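Local structure of extracellular ligand-binding receptor (Sphaerobacter thermophilus, 4ZPJ) at residues Gly68-Gly71 / Glu72-Arg76; Val268-Glu272 / Phe273-Asp277. The protein probably binds a small ligand outside the cell membrane and hands it to an ABC transporter, as members of the leucine-binding protein family do. All coordinates share one frame; numbering follows the deposited sequence.

Interaction 1: residues Gly68-Gly71 / Glu72-Arg76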
# COMPACT_ATOMS: atom_id res chain seq x y z
N GLY A 68 -12.75 2.49 -7.13
CA GLY A 68 -12.30 3.74 -7.71
C GLY A 68 -11.67 4.69 -6.77
O GLY A 68 -10.79 5.44 -7.13
N VAL A 69 -12.11 4.68 -5.54
CA VAL A 69 -11.49 5.51 -4.51
C VAL A 69 -9.96 5.27 -4.36
O VAL A 69 -9.22 6.20 -4.07
CB VAL A 69 -12.27 5.36 -3.18
CG1 VAL A 69 -11.42 5.71 -1.96
CG2 VAL A 69 -13.52 6.23 -3.24
N ASN A 70 -9.50 4.04 -4.61
CA ASN A 70 -8.09 3.67 -4.53
C ASN A 70 -7.31 4.18 -5.74
O ASN A 70 -6.25 4.84 -5.60
CB ASN A 70 -7.98 2.16 -4.42
CG ASN A 70 -6.54 1.69 -4.24
OD1 ASN A 70 -5.62 2.05 -4.99
ND2 ASN A 70 -6.35 0.88 -3.25
N GLY A 71 -7.85 3.97 -6.94
CA GLY A 71 -7.20 4.56 -8.10
C GLY A 71 -7.11 6.09 -8.06
O GLY A 71 -6.06 6.67 -8.38
N GLU A 72 -8.21 6.72 -7.67
CA GLU A 72 -8.26 8.18 -7.49
C GLU A 72 -7.12 8.66 -6.56
O GLU A 72 -6.45 9.68 -6.85
CB GLU A 72 -9.62 8.63 -6.95
CG GLU A 72 -10.86 8.44 -7.85
CD GLU A 72 -10.88 9.37 -9.04
OE1 GLU A 72 -9.87 10.08 -9.17
OE2 GLU A 72 -11.85 9.37 -9.86
N GLY A 73 -6.88 7.94 -5.48
CA GLY A 73 -5.81 8.29 -4.52
C GLY A 73 -4.45 8.18 -5.16
O GLY A 73 -3.58 9.02 -4.98
N ASN A 74 -4.26 7.11 -5.93
CA ASN A 74 -3.04 6.90 -6.62
C ASN A 74 -2.81 8.07 -7.62
O ASN A 74 -1.70 8.60 -7.71
CB ASN A 74 -3.05 5.53 -7.31
CG ASN A 74 -2.53 4.38 -6.42
OD1 ASN A 74 -2.25 4.52 -5.22
ND2 ASN A 74 -2.36 3.25 -7.03
N LEU A 75 -3.87 8.47 -8.34
CA LEU A 75 -3.76 9.50 -9.34
C LEU A 75 -3.46 10.84 -8.72
O LEU A 75 -2.63 11.58 -9.24
CB LEU A 75 -4.99 9.54 -10.25
CG LEU A 75 -5.10 10.57 -11.34
CD1 LEU A 75 -3.96 10.41 -12.31
CD2 LEU A 75 -6.46 10.50 -12.05
N ARG A 76 -4.08 11.17 -7.61
CA ARG A 76 -3.70 12.40 -6.89
C ARG A 76 -2.25 12.44 -6.45
O ARG A 76 -1.58 13.47 -6.59
CB ARG A 76 -4.55 12.58 -5.65
CG ARG A 76 -6.01 12.87 -5.94
CD ARG A 76 -6.79 13.15 -4.66
NE ARG A 76 -6.77 12.06 -3.70
CZ ARG A 76 -7.80 11.23 -3.45
NH1 ARG A 76 -8.98 11.31 -4.11
NH2 ARG A 76 -7.66 10.28 -2.52

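Interaction 2: residues Val268-Glu272 / Phe273-Asp277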
# COMPACT_ATOMS: atom_id res chain seq x y z
N VAL A 268 -15.63 -1.22 14.79
CA VAL A 268 -16.66 -0.63 15.62
C VAL A 268 -17.31 -1.76 16.43
O VAL A 268 -17.61 -1.58 17.61
CB VAL A 268 -17.74 0.15 14.78
CG1 VAL A 268 -19.05 0.29 15.54
CG2 VAL A 268 -17.25 1.55 14.36
N GLN A 269 -17.52 -2.92 15.82
CA GLN A 269 -18.24 -4.00 16.53
C GLN A 269 -17.31 -4.70 17.50
O GLN A 269 -17.72 -5.19 18.55
CB GLN A 269 -18.89 -4.99 15.56
CG GLN A 269 -19.95 -4.32 14.65
CD GLN A 269 -20.55 -5.29 13.63
OE1 GLN A 269 -20.46 -6.51 13.77
NE2 GLN A 269 -21.14 -4.75 12.60
N TYR A 270 -16.04 -4.70 17.18
CA TYR A 270 -15.03 -5.20 18.10
C TYR A 270 -15.10 -4.43 19.41
O TYR A 270 -15.04 -5.04 20.47
CB TYR A 270 -13.65 -5.13 17.47
CG TYR A 270 -12.60 -5.91 18.20
CD1 TYR A 270 -12.38 -7.28 17.93
CD2 TYR A 270 -11.81 -5.31 19.15
CE1 TYR A 270 -11.40 -8.00 18.59
CE2 TYR A 270 -10.82 -6.02 19.80
CZ TYR A 270 -10.61 -7.35 19.52
OH TYR A 270 -9.66 -8.06 20.20
N GLN A 271 -15.35 -3.14 19.36
CA GLN A 271 -15.43 -2.37 20.58
C GLN A 271 -16.78 -2.49 21.23
O GLN A 271 -16.88 -2.70 22.41
CB GLN A 271 -15.17 -0.91 20.27
CG GLN A 271 -15.34 0.01 21.47
CD GLN A 271 -15.51 1.45 21.01
OE1 GLN A 271 -16.25 1.74 20.06
NE2 GLN A 271 -14.82 2.35 21.67
N GLU A 272 -17.82 -2.35 20.44
CA GLU A 272 -19.19 -2.42 20.96
C GLU A 272 -19.53 -3.76 21.61
O GLU A 272 -20.25 -3.80 22.59
CB GLU A 272 -20.20 -2.11 19.83
CG GLU A 272 -20.18 -0.64 19.44
CD GLU A 272 -21.24 -0.26 18.43
OE1 GLU A 272 -21.73 -1.14 17.67
OE2 GLU A 272 -21.58 0.95 18.38
N PHE A 273 -18.96 -4.83 21.09
CA PHE A 273 -19.21 -6.20 21.58
C PHE A 273 -18.38 -6.47 22.83
O PHE A 273 -18.66 -7.40 23.56
CB PHE A 273 -18.83 -7.16 20.47
CG PHE A 273 -19.47 -8.51 20.53
CD1 PHE A 273 -20.80 -8.67 20.19
CD2 PHE A 273 -18.70 -9.65 20.79
CE1 PHE A 273 -21.37 -9.93 20.21
CE2 PHE A 273 -19.26 -10.91 20.81
CZ PHE A 273 -20.60 -11.05 20.52
N GLY A 274 -17.36 -5.65 23.11
CA GLY A 274 -16.72 -5.75 24.41
C GLY A 274 -15.31 -6.32 24.34
O GLY A 274 -14.59 -6.31 25.34
N LEU A 275 -14.91 -6.76 23.15
CA LEU A 275 -13.59 -7.34 22.98
C LEU A 275 -12.49 -6.32 23.09
O LEU A 275 -11.42 -6.63 23.54
CB LEU A 275 -13.46 -8.11 21.66
CG LEU A 275 -14.48 -9.23 21.47
CD1 LEU A 275 -13.93 -10.27 20.50
CD2 LEU A 275 -14.84 -9.94 22.78
N LYS A 276 -12.72 -5.10 22.72
CA LYS A 276 -11.65 -4.12 22.86
C LYS A 276 -11.22 -3.98 24.33
O LYS A 276 -10.03 -3.87 24.63
CB LYS A 276 -12.10 -2.80 22.28
CG LYS A 276 -11.02 -1.81 22.40
CD LYS A 276 -11.24 -0.57 21.63
CE LYS A 276 -9.87 0.13 21.55
NZ LYS A 276 -10.14 1.56 21.42
N ASP A 277 -12.18 -4.05 25.24
CA ASP A 277 -11.90 -3.94 26.66
C ASP A 277 -11.05 -5.11 27.17
O ASP A 277 -10.43 -4.97 28.22
CB ASP A 277 -13.19 -3.83 27.51
CG ASP A 277 -13.84 -2.41 27.47
OD1 ASP A 277 -13.48 -1.59 26.59
OD2 ASP A 277 -14.73 -2.12 28.31
O HOH W 1 -14.71 -3.05 24.18

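Interaction 1: residues Gly68-Gly71 / Glu72-Arg76
The first turns of helix 68-84, which follows strand 55-61 of the mixed sheet in this periplasmic binding protein fold, run from Gly-68 to Arg-76, and the contact is between residues three to five apart along them. The backbone bonds are those of an alpha helix. Glu-72 N donates to Gly-68 O at 2.9 Å, in an almost straight bond. Asn-74 N reaches Asn-70 O at 3.0 Å, and Leu-75 N reaches Gly-71 O at 2.8 Å. The Gly-73 N to Val-69 O bond is longer, 3.2 Å.

Gly-68, Gly-71 and Gly-73 are buried and bring no side chain. The side-chain contact therefore falls to a few residues. In Glu-72, CG sits beside the backbone N (chi1 -65°). That places it over the preceding turn, where CG lies 3.1 Å from Gly-68 O. The chain then bends at chi2, and the carboxylate leads away from Gly-68. Leu-75 meets the same turn through CB, which lies 3.6 Å from Gly-71 O.

Asn-70 and Asn-74 are one turn apart. Their side chains lie side by side and point the same way, with amide planes 77° apart. They do not stack. Both touch Val-337 of helix 336-354, and Asn-70 ND2 makes a weak hydrogen bond to Asn-151 OD1. This face of the helix is thus joined to the loop after strand 147-149 and to another helix.

Arg-76 curls back along its own helix, and its NE is salt-bridged to Asp-338 OD1. One guanidinium face lies over the helix backbone, with Gly-73 CA 3.3 Å above its plane and offset toward the rim.

Interaction 2: residues Val268-Glu272 / Phe273-Asp277
Tyr-270 O takes two backbone donors from the turn that ends helix 261-272. Lys-276 N is 3.2 Å from Tyr-270 O and stands 45° above the carbonyl plane. Leu-275 N is equally far from Tyr-270 O, but its bond is weak. The next carbonyl, Gln-271 O, receives a weak bond from Gly-274 N at 3.1 Å. It also accepts a bond from a water at 2.8 Å, and the same water accepts from Asp-277 N. One residue before Tyr-270, Gln-269 O still takes a helical bond from Phe-273 N, at 2.8 Å.

This is a Schellman motif. Gly-274 has positive phi and turns the chain, so that Leu-275 N and Gly-274 N point back to Tyr-270 O and Gln-271 O. The apolar contact that often goes with the motif is present. Leu-275 CB lies over the centre of one face of the Tyr-270 ring, 3.7 Å from the centroid and 12° off the ring normal, as a CH-pi contact. The ring gets there because Tyr-270 CG is anti to the backbone N (chi1 -167°), which swings it beside its own carbonyl. The two side chains cross at about a right angle. Tyr-270 OH is bonded to Ile-279 O, further along the loop.

Gln-271 and Lys-276 run side by side, both extended, with CB atoms 4.1 Å apart. Their ends both go to the loop between helix 293-296 and strand 304-307: Gln-271 NE2 to Asp-298 OD2, and Lys-276 NZ to Leu-301 O and Ala-299 O. Leu-240 of helix 237-246 touches Tyr-270 and Phe-273. The Lys-276 N bond, two weak ones, a water and a ring face together close the helix end. Tyr-270 O is satisfied by the turn's backbone, Gln-271 O by Gly-274 N and water.

Both contacts are local and partly buried, but they sit at different ends of helices. Interaction 1 is the start of helix 68-84, beside the mixed sheet, its centre about 12 Å from the centre of the chain. Interaction 2 is the end of helix 261-272, which leads to strand 281-283 of the parallel sheet, its centre about 27 Å from the centre of the chain. The first is regular helix, rich in glycine, with amides and an arginine serving its surroundings. The second breaks the helix with a single glycine and adds a ring face and a water. Their nearest atoms are about 18 Å apart, and they do not touch.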